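Probable ATP-dependent kinase TDA10 (Saccharomyces cerevisiae, PDB 1ODF) is probably an ATP-dependent kinase of the GLYK family whose substrate is not yet known, resembling bacterial pantothenate kinase in its fold. Local coordinates at residues 71-76 / 104-109; 165-170 / 191-196; 176-181 / 252-257. All blocks are in the same frame, centred on the assembly; numbering follows the deposited sequence.

Interaction 1 of 3, residues 71-76 / 104-109. With SO4 (sulfate ion), chain C.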
loop_
_atom_site.group_PDB
_atom_site.type_symbol
_atom_site.label_atom_id
_atom_site.label_comp_id
_atom_site.label_asym_id
_atom_site.label_seq_id
_atom_site.Cartn_x
_atom_site.Cartn_y
_atom_site.Cartn_z
ATOM N N ASP A 71 4.165 -4.938 0.191
ATOM C CA ASP A 71 4.873 -5.945 -0.595
ATOM C C ASP A 71 5.956 -6.693 0.186
ATOM O O ASP A 71 6.457 -7.724 -0.263
ATOM C CB ASP A 71 5.432 -5.319 -1.863
ATOM C CG ASP A 71 4.340 -4.996 -2.865
ATOM O OD1 ASP A 71 4.597 -4.203 -3.795
ATOM O OD2 ASP A 71 3.221 -5.544 -2.723
ATOM N N ASP A 72 6.296 -6.179 1.363
ATOM C CA ASP A 72 7.262 -6.838 2.222
ATOM C C ASP A 72 6.656 -8.191 2.604
ATOM O O ASP A 72 7.373 -9.123 2.983
ATOM C CB ASP A 72 7.480 -6.044 3.514
ATOM C CG ASP A 72 8.306 -4.793 3.314
ATOM O OD1 ASP A 72 8.829 -4.585 2.197
ATOM O OD2 ASP A 72 8.439 -4.024 4.293
ATOM N N PHE A 73 5.330 -8.283 2.510
ATOM C CA PHE A 73 4.611 -9.502 2.871
ATOM C C PHE A 73 4.209 -10.398 1.709
ATOM O O PHE A 73 3.284 -11.200 1.842
ATOM C CB PHE A 73 3.354 -9.161 3.688
ATOM C CG PHE A 73 3.641 -8.676 5.078
ATOM C CD1 PHE A 73 4.051 -7.365 5.305
ATOM C CD2 PHE A 73 3.518 -9.538 6.166
ATOM C CE1 PHE A 73 4.336 -6.917 6.602
ATOM C CE2 PHE A 73 3.801 -9.103 7.464
ATOM C CZ PHE A 73 4.210 -7.789 7.678
ATOM N N TYR A 74 4.878 -10.260 0.566
ATOM C CA TYR A 74 4.569 -11.120 -0.582
ATOM C C TYR A 74 4.752 -12.584 -0.160
ATOM O O TYR A 74 5.516 -12.898 0.767
ATOM C CB TYR A 74 5.515 -10.833 -1.761
ATOM C CG TYR A 74 5.057 -9.767 -2.747
ATOM C CD1 TYR A 74 5.982 -8.913 -3.349
ATOM C CD2 TYR A 74 3.723 -9.647 -3.117
ATOM C CE1 TYR A 74 5.590 -7.969 -4.295
ATOM C CE2 TYR A 74 3.316 -8.700 -4.070
ATOM C CZ TYR A 74 4.253 -7.865 -4.655
ATOM O OH TYR A 74 3.864 -6.924 -5.600
ATOM N N LEU A 75 4.043 -13.476 -0.837
ATOM C CA LEU A 75 4.156 -14.902 -0.560
ATOM C C LEU A 75 5.582 -15.350 -0.879
ATOM O O LEU A 75 6.279 -14.691 -1.657
ATOM C CB LEU A 75 3.187 -15.679 -1.442
ATOM C CG LEU A 75 1.717 -15.462 -1.114
ATOM C CD1 LEU A 75 0.862 -16.045 -2.230
ATOM C CD2 LEU A 75 1.397 -16.100 0.246
ATOM N N THR A 76 6.024 -16.447 -0.270
ATOM C CA THR A 76 7.353 -16.958 -0.573
ATOM C C THR A 76 7.275 -17.391 -2.035
ATOM O O THR A 76 6.192 -17.734 -2.529
ATOM C CB THR A 76 7.705 -18.183 0.280
ATOM O OG1 THR A 76 6.672 -19.168 0.149
ATOM C CG2 THR A 76 7.860 -17.785 1.740
ATOM N N MET A 104 -1.125 -13.538 4.086
ATOM C CA MET A 104 -2.043 -13.020 5.097
ATOM C C MET A 104 -1.854 -13.635 6.469
ATOM O O MET A 104 -1.995 -12.950 7.483
ATOM C CB MET A 104 -3.494 -13.223 4.655
ATOM C CG MET A 104 -3.793 -12.677 3.270
ATOM S SD MET A 104 -3.106 -11.019 3.044
ATOM C CE MET A 104 -4.164 -10.057 4.166
ATOM N N LYS A 105 -1.537 -14.926 6.506
ATOM C CA LYS A 105 -1.342 -15.606 7.780
ATOM C C LYS A 105 -0.216 -14.928 8.535
ATOM O O LYS A 105 -0.320 -14.676 9.740
ATOM C CB LYS A 105 -1.008 -17.084 7.558
ATOM C CG LYS A 105 -1.860 -18.040 8.395
ATOM C CD LYS A 105 -3.351 -17.739 8.223
ATOM C CE LYS A 105 -4.238 -18.726 8.979
ATOM N NZ LYS A 105 -4.195 -20.102 8.393
ATOM N N LEU A 106 0.852 -14.618 7.807
ATOM C CA LEU A 106 2.011 -13.968 8.386
ATOM C C LEU A 106 1.650 -12.552 8.842
ATOM O O LEU A 106 2.109 -12.096 9.883
ATOM C CB LEU A 106 3.147 -13.911 7.359
ATOM C CG LEU A 106 4.585 -13.899 7.899
ATOM C CD1 LEU A 106 5.555 -13.609 6.761
ATOM C CD2 LEU A 106 4.738 -12.852 8.988
ATOM N N LEU A 107 0.824 -11.859 8.064
ATOM C CA LEU A 107 0.437 -10.499 8.410
ATOM C C LEU A 107 -0.439 -10.526 9.660
ATOM O O LEU A 107 -0.311 -9.683 10.557
ATOM C CB LEU A 107 -0.321 -9.864 7.246
ATOM C CG LEU A 107 -0.683 -8.388 7.401
ATOM C CD1 LEU A 107 0.589 -7.569 7.603
ATOM C CD2 LEU A 107 -1.435 -7.917 6.165
ATOM N N GLN A 108 -1.334 -11.504 9.696
ATOM C CA GLN A 108 -2.232 -11.699 10.821
ATOM C C GLN A 108 -1.401 -11.850 12.104
ATOM O O GLN A 108 -1.654 -11.182 13.105
ATOM C CB GLN A 108 -3.076 -12.955 10.573
ATOM C CG GLN A 108 -3.921 -13.445 11.751
ATOM C CD GLN A 108 -5.158 -12.606 11.986
ATOM O OE1 GLN A 108 -5.068 -11.446 12.392
ATOM N NE2 GLN A 108 -6.330 -13.190 11.726
ATOM N N GLU A 109 -0.390 -12.711 12.058
ATOM C CA GLU A 109 0.461 -12.944 13.222
ATOM C C GLU A 109 1.164 -11.680 13.694
ATOM O O GLU A 109 1.167 -11.371 14.886
ATOM C CB GLU A 109 1.498 -14.019 12.905
ATOM C CG GLU A 109 0.888 -15.367 12.578
ATOM C CD GLU A 109 1.861 -16.310 11.883
ATOM O OE1 GLU A 109 1.411 -17.392 11.437
ATOM O OE2 GLU A 109 3.066 -15.976 11.780
HETATM S S SO4 C . 6.206 -5.612 -8.521
HETATM O O1 SO4 C . 5.516 -6.438 -9.527
HETATM O O2 SO4 C . 6.243 -6.336 -7.243
HETATM O O3 SO4 C . 7.581 -5.320 -8.970
HETATM O O4 SO4 C . 5.477 -4.344 -8.346
#
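With CG anti to its carbonyl carbon (chi1 -71°), Phe73 turns its ring toward helix 104-114, where Leu107, its own CG anti to the backbone N (chi1 -174°), reaches out to meet it. The two side chains cross at about a right angle. Methyl CD1 of Leu107 sits over the centre of one ring face, 3.6 Å from the centroid of the Phe73 ring and 14° off the normal, a well-centred CH-pi contact. Leu106 touches the same ring obliquely through CD2, 4.2 Å from Phe73 CE2. Leu128 and Pro129 of strand 125-132 also pack on Phe73, in a largely buried, apolar contact. Backbone hydrogen bonding of Phe73 with Asp103, just before the helix, joins the same two parts.

Tyr74, the next residue, has other partners: its ring stacks on His102 and meets Tyr131 edge-to-face, while OH donates to O2 of a sulfate ion at 3.0 Å. That oxygen lies near the ring plane, and Arg96 NE holds the same ion; the sulfate probably comes from the crystallisation liquor. The arrangement is that of a loop leaving the end of a parallel strand, 65-69, in a P-loop kinase fold and packing through one aromatic ring against a neighbouring helix.

Interaction 2 of 3, residues 165-170 / 191-196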
loop_
_atom_site.group_PDB
_atom_site.type_symbol
_atom_site.label_atom_id
_atom_site.label_comp_id
_atom_site.label_asym_id
_atom_site.label_seq_id
_atom_site.Cartn_x
_atom_site.Cartn_y
_atom_site.Cartn_z
ATOM N N PHE A 165 -8.720 0.117 -0.477
ATOM C CA PHE A 165 -9.718 -0.414 -1.404
ATOM C C PHE A 165 -10.578 -1.416 -0.648
ATOM O O PHE A 165 -10.075 -2.188 0.174
ATOM C CB PHE A 165 -9.048 -1.132 -2.587
ATOM C CG PHE A 165 -8.280 -0.225 -3.510
ATOM C CD1 PHE A 165 -8.085 1.123 -3.200
ATOM C CD2 PHE A 165 -7.703 -0.737 -4.677
ATOM C CE1 PHE A 165 -7.321 1.949 -4.037
ATOM C CE2 PHE A 165 -6.939 0.076 -5.520
ATOM C CZ PHE A 165 -6.746 1.424 -5.197
ATOM N N ASN A 166 -11.873 -1.414 -0.926
ATOM C CA ASN A 166 -12.778 -2.341 -0.256
ATOM C C ASN A 166 -13.508 -3.256 -1.230
ATOM O O ASN A 166 -13.953 -2.832 -2.301
ATOM C CB ASN A 166 -13.792 -1.582 0.609
ATOM C CG ASN A 166 -13.132 -0.861 1.790
ATOM O OD1 ASN A 166 -12.376 -1.456 2.551
ATOM N ND2 ASN A 166 -13.425 0.420 1.937
ATOM N N PRO A 167 -13.637 -4.533 -0.860
ATOM C CA PRO A 167 -14.313 -5.521 -1.699
ATOM C C PRO A 167 -15.767 -5.206 -1.987
ATOM O O PRO A 167 -16.468 -4.605 -1.163
ATOM C CB PRO A 167 -14.144 -6.818 -0.906
ATOM C CG PRO A 167 -14.045 -6.344 0.519
ATOM C CD PRO A 167 -13.148 -5.144 0.389
ATOM N N ILE A 168 -16.203 -5.580 -3.187
ATOM C CA ILE A 168 -17.592 -5.405 -3.580
ATOM C C ILE A 168 -18.287 -6.491 -2.775
ATOM O O ILE A 168 -17.872 -7.650 -2.808
ATOM C CB ILE A 168 -17.797 -5.689 -5.073
ATOM C CG1 ILE A 168 -16.875 -4.789 -5.909
ATOM C CG2 ILE A 168 -19.261 -5.470 -5.437
ATOM C CD1 ILE A 168 -17.044 -3.300 -5.622
ATOM N N LEU A 169 -19.327 -6.130 -2.039
ATOM C CA LEU A 169 -20.008 -7.108 -1.205
ATOM C C LEU A 169 -21.346 -7.586 -1.734
ATOM O O LEU A 169 -21.686 -8.762 -1.609
ATOM C CB LEU A 169 -20.203 -6.537 0.195
ATOM C CG LEU A 169 -18.891 -6.214 0.907
ATOM C CD1 LEU A 169 -19.188 -5.588 2.270
ATOM C CD2 LEU A 169 -18.060 -7.490 1.042
ATOM N N GLN A 170 -22.098 -6.677 -2.336
ATOM C CA GLN A 170 -23.415 -7.017 -2.833
ATOM C C GLN A 170 -23.553 -6.926 -4.345
ATOM O O GLN A 170 -22.898 -6.110 -4.985
ATOM C CB GLN A 170 -24.446 -6.104 -2.177
ATOM C CG GLN A 170 -25.866 -6.514 -2.467
ATOM C CD GLN A 170 -26.803 -5.327 -2.675
ATOM O OE1 GLN A 170 -26.793 -4.684 -3.735
ATOM N NE2 GLN A 170 -27.617 -5.030 -1.661
ATOM N N PHE A 191 -9.431 -9.971 2.902
ATOM C CA PHE A 191 -8.502 -10.230 3.997
ATOM C C PHE A 191 -7.672 -9.028 4.447
ATOM O O PHE A 191 -7.331 -8.923 5.625
ATOM C CB PHE A 191 -7.560 -11.390 3.646
ATOM C CG PHE A 191 -8.244 -12.732 3.551
ATOM C CD1 PHE A 191 -9.059 -13.044 2.458
ATOM C CD2 PHE A 191 -8.058 -13.696 4.547
ATOM C CE1 PHE A 191 -9.677 -14.295 2.355
ATOM C CE2 PHE A 191 -8.673 -14.959 4.458
ATOM C CZ PHE A 191 -9.483 -15.257 3.359
ATOM N N TYR A 192 -7.347 -8.130 3.521
ATOM C CA TYR A 192 -6.559 -6.956 3.862
ATOM C C TYR A 192 -7.450 -5.945 4.559
ATOM O O TYR A 192 -7.114 -5.442 5.628
ATOM C CB TYR A 192 -5.970 -6.302 2.609
ATOM C CG TYR A 192 -5.124 -7.212 1.743
ATOM C CD1 TYR A 192 -5.718 -8.168 0.911
ATOM C CD2 TYR A 192 -3.731 -7.085 1.718
ATOM C CE1 TYR A 192 -4.945 -8.970 0.069
ATOM C CE2 TYR A 192 -2.949 -7.882 0.879
ATOM C CZ TYR A 192 -3.563 -8.816 0.056
ATOM O OH TYR A 192 -2.806 -9.575 -0.800
ATOM N N SER A 193 -8.586 -5.647 3.935
ATOM C CA SER A 193 -9.545 -4.696 4.476
ATOM C C SER A 193 -9.997 -5.086 5.883
ATOM O O SER A 193 -9.985 -4.267 6.801
ATOM C CB SER A 193 -10.762 -4.620 3.553
ATOM O OG SER A 193 -11.324 -5.908 3.344
ATOM N N ASP A 194 -10.386 -6.347 6.039
ATOM C CA ASP A 194 -10.857 -6.868 7.320
ATOM C C ASP A 194 -9.805 -6.765 8.414
ATOM O O ASP A 194 -10.101 -6.429 9.560
ATOM C CB ASP A 194 -11.258 -8.336 7.158
ATOM C CG ASP A 194 -11.946 -8.895 8.391
ATOM O OD1 ASP A 194 -13.073 -8.441 8.687
ATOM O OD2 ASP A 194 -11.363 -9.780 9.059
ATOM N N LEU A 195 -8.573 -7.055 8.032
ATOM C CA LEU A 195 -7.440 -7.032 8.937
ATOM C C LEU A 195 -6.894 -5.628 9.232
ATOM O O LEU A 195 -6.347 -5.382 10.316
ATOM C CB LEU A 195 -6.339 -7.891 8.326
ATOM C CG LEU A 195 -5.162 -8.356 9.173
ATOM C CD1 LEU A 195 -5.655 -9.075 10.429
ATOM C CD2 LEU A 195 -4.299 -9.285 8.314
ATOM N N LEU A 196 -7.076 -4.703 8.288
ATOM C CA LEU A 196 -6.524 -3.359 8.438
ATOM C C LEU A 196 -7.457 -2.144 8.502
ATOM O O LEU A 196 -7.928 -1.783 9.582
ATOM C CB LEU A 196 -5.473 -3.136 7.336
ATOM C CG LEU A 196 -4.337 -4.167 7.327
ATOM C CD1 LEU A 196 -3.565 -4.115 6.004
ATOM C CD2 LEU A 196 -3.426 -3.914 8.513
#
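Asn166 OD1 accepts a hydrogen bond from Trp197 NE1, just past the end of helix 182-195, and the same oxygen lies 3.7 Å from Ser193 CB. The indole N-H also makes a weak bond to the carbonyl O of Phe165, so one donor serves two acceptors on consecutive residues of the 165-170 loop. Asn166 has CG anti to its carbonyl carbon (chi1 -66°), which carries the amide toward the helix although its CB does not point there.

Ser193 is the centre of the contact, its CB directed at the loop. In one of its two deposited conformers the hydroxyl lies between the backbone N and the carbonyl carbon (chi1 55°), where OG bonds back to the carbonyl O of Phe190 in the preceding turn. In that conformer the polar end of the serine is occupied within its own helix, and no hydrogen bond crosses between the two segments. Instead Pro167 lays the CD side of its ring against the serine; with the hydroxyl so placed, CD is 3.6 Å from Ser193 OG and CG 3.9 Å from the same oxygen. The small serine side chain lets the backbones come close, with CA of Asn166 and CA of Ser193 6.2 Å apart.

Phe165 turns its ring away from the helix segment and meets the ring of Phe259 with the planes at about 60°, its side chain about 7 Å from that of Pro39 in the predicted ATP-binding loop. The whole is a connection following the parallel strand 155-160, between strands 65-69 and 32-37 of a P-loop kinase fold, laid along the last turns of the helix that follows it.

Interaction 3 of 3, residues 176-181 / 252-257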
loop_
_atom_site.group_PDB
_atom_site.type_symbol
_atom_site.label_atom_id
_atom_site.label_comp_id
_atom_site.label_asym_id
_atom_site.label_seq_id
_atom_site.Cartn_x
_atom_site.Cartn_y
_atom_site.Cartn_z
ATOM N N ASP A 176 -20.374 -4.899 -14.010
ATOM C CA ASP A 176 -19.642 -5.225 -15.231
ATOM C C ASP A 176 -18.127 -5.284 -15.048
ATOM O O ASP A 176 -17.455 -6.130 -15.644
ATOM C CB ASP A 176 -19.997 -4.213 -16.318
ATOM C CG ASP A 176 -21.487 -3.940 -16.385
ATOM O OD1 ASP A 176 -22.264 -4.910 -16.536
ATOM O OD2 ASP A 176 -21.879 -2.757 -16.281
ATOM N N LEU A 177 -17.594 -4.384 -14.224
ATOM C CA LEU A 177 -16.157 -4.336 -13.958
ATOM C C LEU A 177 -15.718 -5.561 -13.148
ATOM O O LEU A 177 -14.588 -6.045 -13.273
ATOM C CB LEU A 177 -15.814 -3.047 -13.199
ATOM C CG LEU A 177 -16.023 -1.743 -13.979
ATOM C CD1 LEU A 177 -15.996 -0.549 -13.042
ATOM C CD2 LEU A 177 -14.945 -1.622 -15.046
ATOM N N LEU A 178 -16.630 -6.065 -12.324
ATOM C CA LEU A 178 -16.338 -7.217 -11.495
ATOM C C LEU A 178 -16.675 -8.513 -12.211
ATOM O O LEU A 178 -17.762 -9.064 -12.052
ATOM C CB LEU A 178 -17.109 -7.131 -10.177
ATOM C CG LEU A 178 -16.804 -8.263 -9.196
ATOM C CD1 LEU A 178 -15.295 -8.382 -8.996
ATOM C CD2 LEU A 178 -17.513 -7.999 -7.878
ATOM N N THR A 179 -15.734 -8.999 -13.002
ATOM C CA THR A 179 -15.948 -10.235 -13.726
ATOM C C THR A 179 -14.636 -10.965 -13.937
ATOM O O THR A 179 -13.573 -10.488 -13.537
ATOM C CB THR A 179 -16.568 -9.966 -15.092
ATOM O OG1 THR A 179 -16.902 -11.213 -15.714
ATOM C CG2 THR A 179 -15.579 -9.202 -15.977
ATOM N N GLY A 180 -14.725 -12.127 -14.572
ATOM C CA GLY A 180 -13.544 -12.916 -14.854
ATOM C C GLY A 180 -12.579 -13.070 -13.698
ATOM O O GLY A 180 -12.965 -13.433 -12.583
ATOM N N ASP A 181 -11.312 -12.779 -13.968
ATOM C CA ASP A 181 -10.268 -12.917 -12.963
ATOM C C ASP A 181 -10.425 -11.983 -11.764
ATOM O O ASP A 181 -9.862 -12.243 -10.698
ATOM C CB ASP A 181 -8.893 -12.706 -13.610
ATOM C CG ASP A 181 -8.607 -13.706 -14.730
ATOM O OD1 ASP A 181 -9.044 -14.872 -14.621
ATOM O OD2 ASP A 181 -7.929 -13.331 -15.712
ATOM N N TYR A 252 -8.058 -0.588 -10.292
ATOM C CA TYR A 252 -8.200 0.861 -10.239
ATOM C C TYR A 252 -9.614 1.277 -10.621
ATOM O O TYR A 252 -10.270 2.015 -9.884
ATOM C CB TYR A 252 -7.184 1.535 -11.182
ATOM C CG TYR A 252 -5.771 1.579 -10.639
ATOM C CD1 TYR A 252 -4.683 1.190 -11.425
ATOM C CD2 TYR A 252 -5.522 1.994 -9.329
ATOM C CE1 TYR A 252 -3.380 1.210 -10.911
ATOM C CE2 TYR A 252 -4.223 2.018 -8.809
ATOM C CZ TYR A 252 -3.160 1.624 -9.600
ATOM O OH TYR A 252 -1.884 1.622 -9.067
ATOM N N LYS A 253 -10.076 0.786 -11.767
ATOM C CA LYS A 253 -11.408 1.107 -12.261
ATOM C C LYS A 253 -12.516 0.683 -11.297
ATOM O O LYS A 253 -13.529 1.365 -11.173
ATOM C CB LYS A 253 -11.656 0.434 -13.616
ATOM C CG LYS A 253 -10.705 0.850 -14.716
ATOM C CD LYS A 253 -11.056 0.150 -16.027
ATOM C CE LYS A 253 -10.155 0.620 -17.166
ATOM N NZ LYS A 253 -10.572 0.064 -18.499
ATOM N N LEU A 254 -12.325 -0.447 -10.626
ATOM C CA LEU A 254 -13.329 -0.935 -9.697
ATOM C C LEU A 254 -13.376 -0.234 -8.331
ATOM O O LEU A 254 -14.450 0.148 -7.880
ATOM C CB LEU A 254 -13.135 -2.433 -9.450
ATOM C CG LEU A 254 -14.341 -3.362 -9.650
ATOM C CD1 LEU A 254 -14.108 -4.640 -8.863
ATOM C CD2 LEU A 254 -15.626 -2.686 -9.195
ATOM N N TYR A 255 -12.216 -0.045 -7.696
ATOM C CA TYR A 255 -12.164 0.523 -6.346
ATOM C C TYR A 255 -11.698 1.951 -6.099
ATOM O O TYR A 255 -12.095 2.556 -5.103
ATOM C CB TYR A 255 -11.302 -0.373 -5.451
ATOM C CG TYR A 255 -11.517 -1.859 -5.628
ATOM C CD1 TYR A 255 -10.544 -2.659 -6.231
ATOM C CD2 TYR A 255 -12.669 -2.475 -5.145
ATOM C CE1 TYR A 255 -10.714 -4.045 -6.339
ATOM C CE2 TYR A 255 -12.852 -3.854 -5.243
ATOM C CZ TYR A 255 -11.873 -4.634 -5.839
ATOM O OH TYR A 255 -12.052 -5.995 -5.912
ATOM N N LEU A 256 -10.856 2.492 -6.971
ATOM C CA LEU A 256 -10.311 3.828 -6.745
ATOM C C LEU A 256 -11.309 4.932 -6.422
ATOM O O LEU A 256 -11.076 5.747 -5.530
ATOM C CB LEU A 256 -9.436 4.266 -7.925
ATOM C CG LEU A 256 -8.634 5.552 -7.643
ATOM C CD1 LEU A 256 -7.658 5.307 -6.478
ATOM C CD2 LEU A 256 -7.870 5.991 -8.885
ATOM N N ASN A 257 -12.426 4.961 -7.133
ATOM C CA ASN A 257 -13.422 6.001 -6.910
ATOM C C ASN A 257 -14.032 5.993 -5.494
ATOM O O ASN A 257 -13.929 6.980 -4.769
ATOM C CB ASN A 257 -14.521 5.889 -7.966
ATOM C CG ASN A 257 -15.497 7.042 -7.907
ATOM O OD1 ASN A 257 -15.381 7.934 -7.065
ATOM N ND2 ASN A 257 -16.466 7.032 -8.804
#
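Leu177 and Leu178 meet Leu254 on helix 249-262 from two neighbouring positions of the 176-181 loop. CB of Leu177 lies 3.9 Å from Leu254 CG, and CD1 of Leu178 comes to 3.9 Å from Leu254 CD1. The side chains of Leu178 and Leu254 cross obliquely. Leu177 also runs across Lys253 at about a right angle: its CD1 rests 3.6 Å from the carbonyl O of Lys253, and its CD2 lies 4.1 Å from Lys253 CB, whereas the extended lysine chain leads its amine away from the loop.

With an alanine at Leu254 the CG and both methyls go, and Leu177 CB and Leu178 CD1 would probably lose their partners on the helix, opening a gap between loop and helix.

Behind this first shell, Leu178 is the centre of an inverse gamma turn, and its backbone N is bonded to Asn175 OD1; CG anti to the backbone N (chi1 -177°) places CD1 against Leu254 CD1. Ile168 and Ile172 also touch the Leu178 side chain. On the helix, the Leu254 CB covers one face of the Tyr255 ring, whose OH bonds Asn186. Helix 249-262 is thus joined to the connection between strand 155-160 and helix 182-195, with Asn186 of that second helix touching Leu178 as well.

Overall arrangement
From the N terminus, interaction 1 comes first, closing the stretch from the end of strand 65-69 through helix 77-86 to helix 104-114. Interactions 2 and 3 follow in series with it, and they cross each other: residues 176-181 lie between the two segments of interaction 2, whereas helix 249-262 comes after both. Interaction 2 closes the connection from strand 155-160 back onto helix 182-195; interaction 3 fastens the same connection to helix 249-262. Helix 182-195 lies between helix 104-114, reached through Met104 and Leu107, and the 165-170 loop, where Phe165 and Ile168 touch Tyr255 and Leu178. Interactions 1 and 3 do not touch.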